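Side-chain contacts in extracellular ligand-binding receptor (Rhodopseudomonas palustris, PDB 4F06), which probably serves as the solute-binding component of an ABC transporter for lignin-derived aromatic acids, and binds p-hydroxybenzoic acid in the crystal: residues F121-F124 and Q125-P129; P151-D154 and A155-F159; R175-L178 and S179-D182; T284-A287 and A288-A292. All coordinates share one frame; numbering follows the deposited sequence.

Contact 1: F121-F124 and Q125-P129; sequences FTMF and QNTVP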
ATOM      1  N   PHE A 121       1.482   4.333   1.235  1.00  5.06           N
ATOM      2  CA  PHE A 121       2.943   4.133   1.220  1.00  5.16           C
ATOM      3  C   PHE A 121       3.385   4.512  -0.160  1.00  5.22           C
ATOM      4  O   PHE A 121       2.561   4.630  -1.085  1.00  5.73           O
ATOM      5  CB  PHE A 121       3.336   2.659   1.559  1.00  5.58           C
ATOM      6  CG  PHE A 121       2.671   1.625   0.638  1.00  5.37           C
ATOM      7  CD1 PHE A 121       1.335   1.244   0.917  1.00  5.60           C
ATOM      8  CD2 PHE A 121       3.331   1.059  -0.446  1.00  6.53           C
ATOM      9  CE1 PHE A 121       0.696   0.272   0.122  1.00  6.69           C
ATOM     10  CE2 PHE A 121       2.699   0.099  -1.249  1.00  6.17           C
ATOM     11  CZ  PHE A 121       1.387  -0.260  -0.974  1.00  6.55           C
ATOM     12  N   THR A 122       4.694   4.643  -0.345  1.00  5.08           N
ATOM     13  CA  THR A 122       5.259   4.629  -1.716  1.00  5.44           C
ATOM     14  C   THR A 122       6.224   3.479  -1.899  1.00  5.14           C
ATOM     15  O   THR A 122       6.738   2.879  -0.931  1.00  5.67           O
ATOM     16  CB  THR A 122       5.930   5.948  -2.185  1.00  5.32           C
ATOM     17  OG1 THR A 122       7.227   6.045  -1.592  1.00  6.25           O
ATOM     18  CG2 THR A 122       5.057   7.138  -1.878  1.00  6.51           C
HETATM   19  N   MSE A 123       6.455   3.120  -3.147  1.00  5.67           N
HETATM   20  CA  MSE A 123       7.413   2.075  -3.443  1.00  6.09           C
HETATM   21  C   MSE A 123       8.824   2.453  -3.020  1.00  5.93           C
HETATM   22  O   MSE A 123       9.532   1.662  -2.430  1.00  6.60           O
HETATM   23  CB  MSE A 123       7.379   1.720  -4.925  1.00  6.90           C
HETATM   24  CG  MSE A 123       5.986   1.267  -5.395  1.00  7.48           C
HETATM   25 SE   MSE A 123       5.224  -0.194  -4.366  0.75  8.16          SE
HETATM   26  CE  MSE A 123       6.715  -1.403  -4.472  1.00  9.13           C
ATOM     27  N   PHE A 124       9.252   3.685  -3.313  1.00  6.43           N
ATOM     28  CA  PHE A 124      10.561   4.111  -2.824  1.00  5.76           C
ATOM     29  C   PHE A 124      10.682   4.040  -1.303  1.00  5.39           C
ATOM     30  O   PHE A 124      11.723   3.653  -0.762  1.00  6.54           O
ATOM     31  CB  PHE A 124      10.799   5.574  -3.250  1.00  6.57           C
ATOM     32  CG  PHE A 124      11.587   5.720  -4.524  1.00  6.88           C
ATOM     33  CD1 PHE A 124      10.953   5.626  -5.780  1.00  8.28           C
ATOM     34  CD2 PHE A 124      12.960   6.064  -4.507  1.00  8.56           C
ATOM     35  CE1 PHE A 124      11.703   5.792  -6.947  1.00  9.75           C
ATOM     36  CE2 PHE A 124      13.667   6.236  -5.697  1.00  9.50           C
ATOM     37  CZ  PHE A 124      13.037   6.097  -6.913  1.00 10.48           C
ATOM     38  N   GLN A 125       9.605   4.433  -0.619  1.00  5.85           N
ATOM     39  CA  GLN A 125       9.599   4.450   0.835  1.00  5.87           C
ATOM     40  C   GLN A 125       9.894   3.065   1.429  1.00  5.60           C
ATOM     41  O   GLN A 125      10.710   2.946   2.340  1.00  6.71           O
ATOM     42  CB  GLN A 125       8.236   4.951   1.299  1.00  6.28           C
ATOM     43  CG  GLN A 125       8.102   5.176   2.811  1.00  6.26           C
ATOM     44  CD  GLN A 125       6.760   5.838   3.081  1.00  4.85           C
ATOM     45  OE1 GLN A 125       5.709   5.418   2.545  1.00  5.57           O
ATOM     46  NE2 GLN A 125       6.773   6.888   3.883  1.00  5.94           N
ATOM     47  N   ASN A 126       9.264   2.015   0.891  1.00  5.83           N
ATOM     48  CA  ASN A 126       9.497   0.656   1.377  1.00  6.05           C
ATOM     49  C   ASN A 126      10.725   0.006   0.745  1.00  6.70           C
ATOM     50  O   ASN A 126      11.349  -0.879   1.362  1.00  7.82           O
ATOM     51  CB  ASN A 126       8.276  -0.247   1.141  1.00  6.71           C
ATOM     52  CG  ASN A 126       7.095   0.059   2.057  1.00  6.77           C
ATOM     53  OD1 ASN A 126       5.887  -0.004   1.636  1.00  8.98           O
ATOM     54  ND2 ASN A 126       7.406   0.331   3.291  1.00  5.90           N
ATOM     55  N   THR A 127      11.116   0.418  -0.469  1.00  5.90           N
ATOM     56  CA  THR A 127      12.218  -0.265  -1.175  1.00  6.70           C
ATOM     57  C   THR A 127      13.598   0.176  -0.715  1.00  7.09           C
ATOM     58  O   THR A 127      14.537  -0.634  -0.687  1.00  7.90           O
ATOM     59  CB  THR A 127      12.067  -0.060  -2.697  1.00  6.26           C
ATOM     60  OG1 THR A 127      10.861  -0.674  -3.123  1.00  7.51           O
ATOM     61  CG2 THR A 127      13.235  -0.710  -3.459  1.00  9.09           C
ATOM     62  N   VAL A 128      13.767   1.458  -0.370  1.00  6.77           N
ATOM     63  CA  VAL A 128      15.111   1.886   0.081  1.00  7.66           C
ATOM     64  C   VAL A 128      15.542   1.031   1.292  1.00  8.22           C
ATOM     65  O   VAL A 128      16.684   0.552   1.302  1.00  8.44           O
ATOM     66  CB  VAL A 128      15.092   3.409   0.326  1.00  8.84           C
ATOM     67  CG1 VAL A 128      16.294   3.856   1.174  1.00 11.55           C
ATOM     68  CG2 VAL A 128      15.081   4.145  -1.025  1.00  9.68           C
ATOM     69  N   PRO A 129      14.674   0.805   2.315  1.00  7.74           N
ATOM     70  CA  PRO A 129      15.104  -0.110   3.387  1.00  8.54           C
ATOM     71  C   PRO A 129      15.375  -1.542   2.920  1.00  8.10           C
ATOM     72  O   PRO A 129      16.263  -2.189   3.474  1.00  9.72           O
ATOM     73  CB  PRO A 129      13.932  -0.029   4.390  1.00  9.23           C
ATOM     74  CG  PRO A 129      13.431   1.395   4.218  1.00  9.67           C
ATOM     75  CD  PRO A 129      13.468   1.564   2.703  1.00  8.85           C
TER
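Thr-122 stands just before the helix that starts at Met-123, and Asn-126 N closes the opening turn with a 3.2 Å hydrogen bond to Thr-122 O. The side chains of Thr-122 and Gln-125 cross at about a right angle, and each bonds to the other's backbone. Thr-122 OG1 accepts from Gln-125 N at 3.0 Å. In return, Gln-125 OE1 accepts from Thr-122 N at 3.2 Å, with the donor tilted 31° from the carbonyl plane. Gln-125 has CG anti to its backbone N (chi1 -174°) and an extended chain beyond, which carries the amide back past the helix start. OE1 also bonds His-335 and Gln-338, NE2 bonds the carbonyls of Gln-363 and Ile-336, and Thr-122 OG1 bonds Asp-365. With an alanine in place of Gln-125, Thr-122 N would probably lose its acceptor, and the carbonyls of Gln-363 and Ile-336 their amide donor. At the next residue, Met-123 O takes two bonds from Thr-127. Thr-127 N and Thr-127 OG1 each lie 2.8 Å from Met-123 O, the hydroxyl from above the carbonyl plane. Asn-126 OD1, weakly hydrogen-bonded to His-254 ND1, comes within 3.5 Å of Phe-121 CD2, with ring and amide planes 34° apart. Phe-121 itself lines the p-hydroxybenzoic acid pocket. The reciprocal bonds of Thr-122 and Gln-125 are those of a capping box, here closing the N-terminus of a helix beside the ligand site.

Contact 2: P151-D154 and A155-F159; sequences PGID and AETAF. With PHB (p-hydroxybenzoic acid), chain B.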
ATOM      1  N   PRO A 151       4.452   1.464 -10.315  1.00  6.83           N
ATOM      2  CA  PRO A 151       5.070   1.225  -9.011  1.00  6.35           C
ATOM      3  C   PRO A 151       6.209   0.201  -9.126  1.00  5.95           C
ATOM      4  O   PRO A 151       7.157   0.253  -8.338  1.00  7.28           O
ATOM      5  CB  PRO A 151       3.892   0.717  -8.152  1.00  7.62           C
ATOM      6  CG  PRO A 151       2.925   0.146  -9.151  1.00  7.78           C
ATOM      7  CD  PRO A 151       3.028   1.059 -10.356  1.00  7.68           C
ATOM      8  N   GLY A 152       6.134  -0.728 -10.090  1.00  6.42           N
ATOM      9  CA  GLY A 152       7.254  -1.655 -10.302  1.00  7.73           C
ATOM     10  C   GLY A 152       8.502  -0.947 -10.787  1.00  6.53           C
ATOM     11  O   GLY A 152       9.617  -1.240 -10.354  1.00  7.52           O
ATOM     12  N   ILE A 153       8.316  -0.002 -11.724  1.00  6.84           N
ATOM     13  CA  ILE A 153       9.433   0.797 -12.246  1.00  8.15           C
ATOM     14  C   ILE A 153      10.048   1.648 -11.121  1.00  7.18           C
ATOM     15  O   ILE A 153      11.272   1.679 -10.988  1.00  8.06           O
ATOM     16  CB  ILE A 153       8.948   1.655 -13.430  1.00  9.80           C
ATOM     17  CG1 ILE A 153       8.566   0.719 -14.596  1.00 13.41           C
ATOM     18  CG2 ILE A 153      10.084   2.593 -13.859  1.00 12.81           C
ATOM     19  CD1 ILE A 153       7.759   1.355 -15.727  1.00 20.83           C
ATOM     20  N   ASP A 154       9.219   2.233 -10.242  1.00  7.37           N
ATOM     21  CA  ASP A 154       9.751   2.956  -9.084  1.00  7.18           C
ATOM     22  C   ASP A 154      10.577   1.992  -8.200  1.00  6.90           C
ATOM     23  O   ASP A 154      11.663   2.322  -7.751  1.00  7.48           O
ATOM     24  CB  ASP A 154       8.640   3.503  -8.203  1.00  8.12           C
ATOM     25  CG  ASP A 154       8.104   4.866  -8.589  1.00  8.97           C
ATOM     26  OD1 ASP A 154       8.446   5.452  -9.611  1.00 11.77           O
ATOM     27  OD2 ASP A 154       7.206   5.305  -7.835  1.00 10.29           O
ATOM     28  N   ALA A 155      10.048   0.810  -7.916  1.00  6.62           N
ATOM     29  CA  ALA A 155      10.747  -0.145  -7.030  1.00  6.93           C
ATOM     30  C   ALA A 155      12.089  -0.552  -7.632  1.00  6.94           C
ATOM     31  O   ALA A 155      13.104  -0.626  -6.928  1.00  7.13           O
ATOM     32  CB  ALA A 155       9.908  -1.403  -6.774  1.00  7.51           C
ATOM     33  N   GLU A 156      12.109  -0.846  -8.948  1.00  6.95           N
ATOM     34  CA  GLU A 156      13.361  -1.198  -9.595  1.00  7.33           C
ATOM     35  C   GLU A 156      14.382  -0.064  -9.461  1.00  6.94           C
ATOM     36  O   GLU A 156      15.556  -0.317  -9.144  1.00  8.43           O
ATOM     37  CB  GLU A 156      13.091  -1.537 -11.066  1.00  7.85           C
ATOM     38  CG  GLU A 156      14.373  -1.791 -11.855  1.00 10.03           C
ATOM     39  CD  GLU A 156      14.112  -2.055 -13.320  1.00 11.57           C
ATOM     40  OE1 GLU A 156      12.986  -2.013 -13.765  1.00 12.81           O
ATOM     41  OE2 GLU A 156      15.109  -2.245 -14.056  1.00 15.11           O
ATOM     42  N   THR A 157      13.973   1.165  -9.769  1.00  7.19           N
ATOM     43  CA  THR A 157      14.882   2.333  -9.739  1.00  8.06           C
ATOM     44  C   THR A 157      15.401   2.534  -8.316  1.00  8.09           C
ATOM     45  O   THR A 157      16.611   2.694  -8.094  1.00  9.36           O
ATOM     46  CB  THR A 157      14.120   3.567 -10.223  1.00  9.46           C
ATOM     47  OG1 THR A 157      13.684   3.319 -11.564  1.00 12.34           O
ATOM     48  CG2 THR A 157      15.038   4.769 -10.168  1.00 11.13           C
ATOM     49  N   ALA A 158      14.492   2.461  -7.331  1.00  7.23           N
ATOM     50  CA  ALA A 158      14.892   2.670  -5.940  1.00  7.62           C
ATOM     51  C   ALA A 158      15.881   1.606  -5.483  1.00  7.88           C
ATOM     52  O   ALA A 158      16.890   1.893  -4.798  1.00  8.80           O
ATOM     53  CB  ALA A 158      13.657   2.630  -5.045  1.00  7.92           C
ATOM     54  N   PHE A 159      15.606   0.336  -5.825  1.00  7.22           N
ATOM     55  CA  PHE A 159      16.500  -0.729  -5.378  1.00  7.76           C
ATOM     56  C   PHE A 159      17.869  -0.615  -6.065  1.00  8.01           C
ATOM     57  O   PHE A 159      18.909  -0.719  -5.390  1.00  8.58           O
ATOM     58  CB  PHE A 159      15.899  -2.132  -5.637  1.00  7.05           C
ATOM     59  CG  PHE A 159      16.638  -3.193  -4.900  1.00  7.91           C
ATOM     60  CD1 PHE A 159      17.797  -3.766  -5.420  1.00  8.33           C
ATOM     61  CD2 PHE A 159      16.207  -3.589  -3.642  1.00  8.73           C
ATOM     62  CE1 PHE A 159      18.511  -4.728  -4.702  1.00  8.88           C
ATOM     63  CE2 PHE A 159      16.885  -4.574  -2.929  1.00  8.78           C
ATOM     64  CZ  PHE A 159      18.056  -5.126  -3.449  1.00  8.52           C
TER
HETATM   65  C1' PHB B 401      -0.190   0.315  -7.349  1.00  5.03           C
HETATM   66  O1' PHB B 401       0.300   1.418  -7.070  1.00  5.40           O
HETATM   67  O2' PHB B 401      -0.721   0.064  -8.485  1.00  5.57           O
HETATM   68  C1  PHB B 401      -0.094  -0.772  -6.326  1.00  5.47           C
HETATM   69  C2  PHB B 401       0.927  -0.744  -5.356  1.00  5.23           C
HETATM   70  C3  PHB B 401       1.050  -1.767  -4.447  1.00  5.87           C
HETATM   71  C4  PHB B 401       0.198  -2.850  -4.495  1.00  5.78           C
HETATM   72  C5  PHB B 401      -0.804  -2.900  -5.443  1.00  6.07           C
HETATM   73  C6  PHB B 401      -0.955  -1.879  -6.373  1.00  6.13           C
HETATM   74  O4  PHB B 401       0.308  -3.900  -3.657  1.00  6.32           O
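Thr-157 and Ile-153 meet one turn apart on helix 150-165, the helix of a beta-alpha-beta unit with strands 141-147 and 169-176. Thr-157 CB lies 3.5 Å from Ile-153 O and 3.7 Å from Asp-154 O. At the tip, Thr-157 OG1 donates to the same Ile-153 O at 3.0 Å. The hydroxyl folds back because OG1 is anti to the carbonyl carbon, beside the backbone N (chi1 -61°). Thr-157 N also bonds Ile-153 O, in the regular helical way. The N-H and the hydroxyl come from opposite faces of the carbonyl plane, so the oxygen is gripped twice. Ala-155 CB rests 3.6 Å from both Pro-151 O and Gly-152 O. Glu-156 CB sits 3.6 Å from Gly-152 O, and its extended chain runs on to salt bridges with Arg-175 and Lys-160. Asp-154 OD2 accepts from Ser-107 N, in the loop beside the helix start. Phe-159 turns to the sheet side, where its ring stacks on Phe-199. At the other end, Pro-151 belongs to the ligand pocket. Its CG touches the carboxylate of p-hydroxybenzoic acid, 3.6 Å from both O1' and C1'.

Contact 3: R175-L178 and S179-D182; sequences RMPL and STTD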
ATOM      1  N   ARG A 175      11.252  -6.749 -16.132  1.00 10.54           N
ATOM      2  CA  ARG A 175       9.959  -6.118 -15.974  1.00  9.36           C
ATOM      3  C   ARG A 175       8.914  -7.060 -16.540  1.00  9.59           C
ATOM      4  O   ARG A 175       8.899  -7.329 -17.754  1.00 14.17           O
ATOM      5  CB  ARG A 175       9.941  -4.767 -16.696  1.00 11.88           C
ATOM      6  CG  ARG A 175      10.875  -3.745 -16.062  1.00 12.12           C
ATOM      7  CD  ARG A 175      10.821  -2.421 -16.822  1.00 15.51           C
ATOM      8  NE  ARG A 175      11.675  -1.397 -16.212  1.00 14.48           N
ATOM      9  CZ  ARG A 175      11.755  -0.144 -16.635  1.00 15.02           C
ATOM     10  NH1 ARG A 175      11.051   0.263 -17.694  1.00 18.47           N
ATOM     11  NH2 ARG A 175      12.563   0.684 -16.008  1.00 17.86           N
HETATM   12  N   MSE A 176       8.084  -7.598 -15.656  1.00  9.15           N
HETATM   13  CA  MSE A 176       7.152  -8.687 -15.997  1.00  9.76           C
HETATM   14  C   MSE A 176       5.789  -8.107 -16.349  1.00  9.56           C
HETATM   15  O   MSE A 176       5.229  -7.369 -15.562  1.00 10.72           O
HETATM   16  CB  MSE A 176       6.973  -9.613 -14.790  1.00  9.73           C
HETATM   17  CG  MSE A 176       8.283 -10.273 -14.294  1.00 10.27           C
HETATM   18 SE   MSE A 176       8.037 -11.302 -12.681  0.75 11.65          SE
HETATM   19  CE  MSE A 176       7.707  -9.838 -11.451  1.00 10.12           C
ATOM     20  N   PRO A 177       5.246  -8.420 -17.517  1.00  9.96           N
ATOM     21  CA  PRO A 177       3.902  -7.890 -17.811  1.00 11.51           C
ATOM     22  C   PRO A 177       2.921  -8.196 -16.680  1.00  9.91           C
ATOM     23  O   PRO A 177       2.974  -9.271 -16.061  1.00 10.52           O
ATOM     24  CB  PRO A 177       3.502  -8.690 -19.045  1.00 12.94           C
ATOM     25  CG  PRO A 177       4.813  -8.937 -19.751  1.00 14.92           C
ATOM     26  CD  PRO A 177       5.805  -9.209 -18.633  1.00 13.64           C
ATOM     27  N   LEU A 178       1.992  -7.277 -16.425  1.00 11.94           N
ATOM     28  CA  LEU A 178       0.946  -7.475 -15.407  1.00 13.95           C
ATOM     29  C   LEU A 178       0.132  -8.745 -15.602  1.00 11.22           C
ATOM     30  O   LEU A 178      -0.304  -9.358 -14.613  1.00 14.92           O
ATOM     31  CB  LEU A 178      -0.002  -6.267 -15.339  1.00 16.62           C
ATOM     32  CG  LEU A 178       0.477  -5.133 -14.459  1.00 16.81           C
ATOM     33  CD1 LEU A 178      -0.389  -3.900 -14.707  1.00 19.32           C
ATOM     34  CD2 LEU A 178       0.523  -5.540 -12.991  1.00 17.30           C
ATOM     35  N   SER A 179      -0.016  -9.166 -16.861  1.00 11.71           N
ATOM     36  CA  SER A 179      -0.826 -10.325 -17.191  1.00 11.79           C
ATOM     37  C   SER A 179      -0.075 -11.620 -16.908  1.00 11.98           C
ATOM     38  O   SER A 179      -0.656 -12.689 -17.053  1.00 14.49           O
ATOM     39  CB  SER A 179      -1.225 -10.270 -18.665  1.00 12.63           C
ATOM     40  OG  SER A 179      -0.092 -10.201 -19.495  1.00 13.68           O
ATOM     41  N   THR A 180       1.207 -11.575 -16.521  1.00 10.02           N
ATOM     42  CA  THR A 180       1.978 -12.807 -16.322  1.00 10.01           C
ATOM     43  C   THR A 180       1.331 -13.732 -15.290  1.00 10.91           C
ATOM     44  O   THR A 180       1.037 -13.304 -14.167  1.00 10.31           O
ATOM     45  CB  THR A 180       3.412 -12.505 -15.846  1.00  9.70           C
ATOM     46  OG1 THR A 180       4.050 -11.639 -16.788  1.00 10.32           O
ATOM     47  CG2 THR A 180       4.228 -13.816 -15.703  1.00 11.04           C
ATOM     48  N   THR A 181       1.092 -14.991 -15.687  1.00 11.06           N
ATOM     49  CA  THR A 181       0.643 -16.016 -14.759  1.00 12.27           C
ATOM     50  C   THR A 181       1.610 -17.189 -14.673  1.00 12.57           C
ATOM     51  O   THR A 181       1.608 -17.916 -13.652  1.00 16.44           O
ATOM     52  CB  THR A 181      -0.735 -16.571 -15.162  1.00 14.74           C
ATOM     53  OG1 THR A 181      -0.674 -17.015 -16.512  1.00 18.02           O
ATOM     54  CG2 THR A 181      -1.861 -15.486 -15.044  1.00 15.05           C
ATOM     55  N   ASP A 182       2.415 -17.390 -15.705  0.50 13.00           N
ATOM     56  CA  ASP A 182       3.364 -18.499 -15.674  0.50 13.73           C
ATOM     57  C   ASP A 182       4.736 -17.919 -15.386  0.50 11.95           C
ATOM     58  O   ASP A 182       5.365 -17.304 -16.255  0.50 13.72           O
ATOM     59  CB  ASP A 182       3.341 -19.277 -16.994  0.50 17.64           C
ATOM     60  CG  ASP A 182       2.075 -20.117 -17.154  0.50 21.03           C
ATOM     61  OD1 ASP A 182       1.361 -20.303 -16.157  0.50 21.64           O
ATOM     62  OD2 ASP A 182       1.791 -20.601 -18.267  0.50 31.20           O
TER
HETATM   63  O   HOH W   1       1.619 -10.727 -13.030  1.00 11.64           O
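Thr-180 holds Pro-177 O with two bonds, one from its backbone and one from its side chain. Thr-180 N donates to Pro-177 O at 2.9 Å. This N-H comes from well above the carbonyl plane, 53° out of it. Thr-180 OG1 donates to Pro-177 O at 2.7 Å and lies much closer to that plane, 17° from it. With chi1 at -57° the hydroxyl swings back over the turn, opposite the residue's own C, and meets the carbonyl. Thr-180 OG1 also rests against the proline ring, 3.5 Å from Pro-177 CD. Ser-179 OG passes the ring on another carbon, 3.9 Å from Pro-177 CB. These residues form a type I beta turn from Pro-177 to Thr-180. A water spans the turn further out. It bonds Leu-178 O at 2.8 Å and Thr-180 O at 2.9 Å.

Outside this shell, Met-176 ends strand 169-176. It pairs by backbone bonds with Val-146 and Asp-148, and its selenomethionine side chain packs on Ala-145, Phe-183 and Leu-202. Leu-178 lies on Ser-147 and on Tyr-149, a residue that is hydrogen-bonded to p-hydroxybenzoic acid. The turn itself is at the surface. Its chemistry implies that the backbone and side chain of Thr-180 are fixed together, since the N-H and the hydroxyl proton are both spent on one carbonyl oxygen.

Contact 4: T284-A287 and A288-A292; sequences TSVA and AYDGA. With SO4 (sulfate ion), chain D.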
ATOM      1  N   THR A 284      -4.477  -2.427   3.166  1.00  5.84           N
ATOM      2  CA  THR A 284      -5.415  -1.383   2.719  1.00  5.99           C
ATOM      3  C   THR A 284      -6.406  -1.002   3.834  1.00  6.23           C
ATOM      4  O   THR A 284      -6.938   0.102   3.809  1.00  6.53           O
ATOM      5  CB  THR A 284      -6.135  -1.781   1.446  1.00  5.90           C
ATOM      6  OG1 THR A 284      -6.755  -3.066   1.602  1.00  7.77           O
ATOM      7  CG2 THR A 284      -5.165  -1.833   0.249  1.00  8.03           C
ATOM      8  N   SER A 285      -6.642  -1.883   4.815  1.00  5.44           N
ATOM      9  CA  SER A 285      -7.511  -1.504   5.938  1.00  5.98           C
ATOM     10  C   SER A 285      -6.938  -0.386   6.797  1.00  5.33           C
ATOM     11  O   SER A 285      -7.684   0.494   7.205  1.00  5.78           O
ATOM     12  CB  SER A 285      -7.905  -2.722   6.804  1.00  7.61           C
ATOM     13  OG  SER A 285      -6.792  -3.201   7.516  1.00  8.42           O
ATOM     14  N   VAL A 286      -5.621  -0.431   7.061  1.00  5.32           N
ATOM     15  CA  VAL A 286      -5.056   0.600   7.905  1.00  5.83           C
ATOM     16  C   VAL A 286      -4.983   1.918   7.125  1.00  5.95           C
ATOM     17  O   VAL A 286      -5.186   3.003   7.683  1.00  5.63           O
ATOM     18  CB  VAL A 286      -3.723   0.178   8.534  1.00  6.70           C
ATOM     19  CG1 VAL A 286      -2.530   0.188   7.565  1.00  8.66           C
ATOM     20  CG2 VAL A 286      -3.414   1.112   9.741  1.00  8.41           C
ATOM     21  N   ALA A 287      -4.709   1.833   5.821  1.00  5.75           N
ATOM     22  CA  ALA A 287      -4.684   3.076   5.009  1.00  5.22           C
ATOM     23  C   ALA A 287      -6.086   3.687   5.002  1.00  5.41           C
ATOM     24  O   ALA A 287      -6.212   4.911   4.986  1.00  6.03           O
ATOM     25  CB  ALA A 287      -4.223   2.770   3.602  1.00  6.28           C
ATOM     26  N   ALA A 288      -7.116   2.843   4.988  1.00  5.30           N
ATOM     27  CA  ALA A 288      -8.499   3.353   5.011  1.00  5.53           C
ATOM     28  C   ALA A 288      -8.882   3.938   6.371  1.00  5.26           C
ATOM     29  O   ALA A 288      -9.560   4.970   6.421  1.00  6.52           O
ATOM     30  CB  ALA A 288      -9.476   2.253   4.564  1.00  6.52           C
ATOM     31  N   TYR A 289      -8.449   3.280   7.444  1.00  5.06           N
ATOM     32  CA  TYR A 289      -8.724   3.778   8.791  1.00  6.30           C
ATOM     33  C   TYR A 289      -8.084   5.171   8.963  1.00  5.39           C
ATOM     34  O   TYR A 289      -8.745   6.118   9.424  1.00  6.52           O
ATOM     35  CB  TYR A 289      -8.135   2.769   9.782  1.00  6.03           C
ATOM     36  CG  TYR A 289      -8.439   3.035  11.250  1.00  5.91           C
ATOM     37  CD1 TYR A 289      -9.638   2.578  11.844  1.00  6.42           C
ATOM     38  CD2 TYR A 289      -7.549   3.753  12.042  1.00  7.76           C
ATOM     39  CE1 TYR A 289      -9.913   2.800  13.182  1.00  8.01           C
ATOM     40  CE2 TYR A 289      -7.823   3.977  13.390  1.00  7.89           C
ATOM     41  CZ  TYR A 289      -9.012   3.527  13.954  1.00  8.32           C
ATOM     42  OH  TYR A 289      -9.333   3.780  15.277  1.00 11.68           O
ATOM     43  N   ASP A 290      -6.800   5.304   8.609  1.00  5.27           N
ATOM     44  CA  ASP A 290      -6.107   6.584   8.689  1.00  5.63           C
ATOM     45  C   ASP A 290      -6.671   7.599   7.675  1.00  5.75           C
ATOM     46  O   ASP A 290      -6.680   8.817   7.945  1.00  6.58           O
ATOM     47  CB  ASP A 290      -4.605   6.399   8.544  1.00  6.64           C
ATOM     48  CG  ASP A 290      -4.006   5.753   9.790  1.00  7.17           C
ATOM     49  OD1 ASP A 290      -4.359   6.166  10.921  1.00  7.74           O
ATOM     50  OD2 ASP A 290      -3.177   4.848   9.631  1.00  8.12           O
ATOM     51  N   GLY A 291      -7.109   7.131   6.492  1.00  5.89           N
ATOM     52  CA  GLY A 291      -7.696   8.044   5.529  1.00  6.66           C
ATOM     53  C   GLY A 291      -9.019   8.598   6.057  1.00  6.63           C
ATOM     54  O   GLY A 291      -9.308   9.805   5.867  1.00  6.94           O
ATOM     55  N   ALA A 292      -9.804   7.768   6.752  1.00  7.09           N
ATOM     56  CA  ALA A 292     -11.043   8.271   7.353  1.00  7.33           C
ATOM     57  C   ALA A 292     -10.729   9.328   8.436  1.00  6.86           C
ATOM     58  O   ALA A 292     -11.442  10.342   8.512  1.00  7.67           O
ATOM     59  CB  ALA A 292     -11.855   7.127   7.938  1.00  8.69           C
TER
HETATM   60  S   SO4 D 403      -7.734   6.322  17.628  1.00 24.55           S
HETATM   61  O1  SO4 D 403      -8.434   6.015  16.384  1.00 19.52           O
HETATM   62  O2  SO4 D 403      -8.675   7.010  18.512  1.00 36.18           O
HETATM   63  O3  SO4 D 403      -7.244   5.085  18.242  1.00 35.98           O
HETATM   64  O4  SO4 D 403      -6.660   7.330  17.445  1.00 36.88           O
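Thr-284 O accepts from Ala-288 N at 3.0 Å, the first of four successive backbone bonds that join the two segments within helix 283-301. Ala-288 CB also packs on Thr-284 O, at 3.4 Å. The hydroxyl of Thr-284 turns off the helix to Thr-282 and to the carbonyl of Phe-21. Ser-285 comes next, and its O accepts from Tyr-289 N at 2.9 Å, while its OG turns back to Thr-282 O. A trans chi1 of -174° sends the Tyr-289 ring away from the preceding turn. There it meets edge-to-face Phe-267 and Trp-32, which lines a second p-hydroxybenzoic acid pocket. Its OH donates to sulfate O1 at 2.7 Å, and O1 sits at the ring edge, near the ring plane. His-36 binds the same sulfate, which probably comes from the crystallisation liquor. With an alanine here, Phe-267 and Trp-32 would probably lose the ring they meet edge-to-face, and the sulfate its hydroxyl donor. Val-286 O accepts from Asp-290 N at 3.0 Å in a nearly straight bond (N-H...O 175°). The side chains of these two lie side by side and point the same way, with Val-286 CG2 3.7 Å from Asp-290 OD2. Ala-287 O takes Gly-291 N at 2.8 Å and a second bond from Thr-119 OG1. This i to i+4 ladder is regular alpha-helix, packed against helices 19-36 and 262-273. The buried carboxylate of Asp-290 lies against a methyl group on one side, but it is matched elsewhere: OD2 bonds Ser-322 and Arg-324, and OD1 bonds Trp-320. A carboxylate paired in this way is likely to stay ionised.

Contacts 1 and 2 lie on neighbouring helices, with centres about 9 Å apart, and they touch directly. Phe-124 CD2 is 3.5 Å from Ala-158 CB, and Met-123 CG is 3.3 Å from Pro-151 O. Both reach the same p-hydroxybenzoic acid, contact 1 through Phe-121 and contact 2 through Pro-151. Contact 3 is tied to contact 2 by a salt bridge, with Glu-156 OE1 2.8 Å from Arg-175 NE. It stands further from the ligand, with the side chain of Leu-178 about 7 Å away. Contact 4 is across the chain's centre from contacts 1 to 3. Its centre is about 18 Å from that of contact 1, and the side chain of Thr-284 is about 7 Å from the same p-hydroxybenzoic acid.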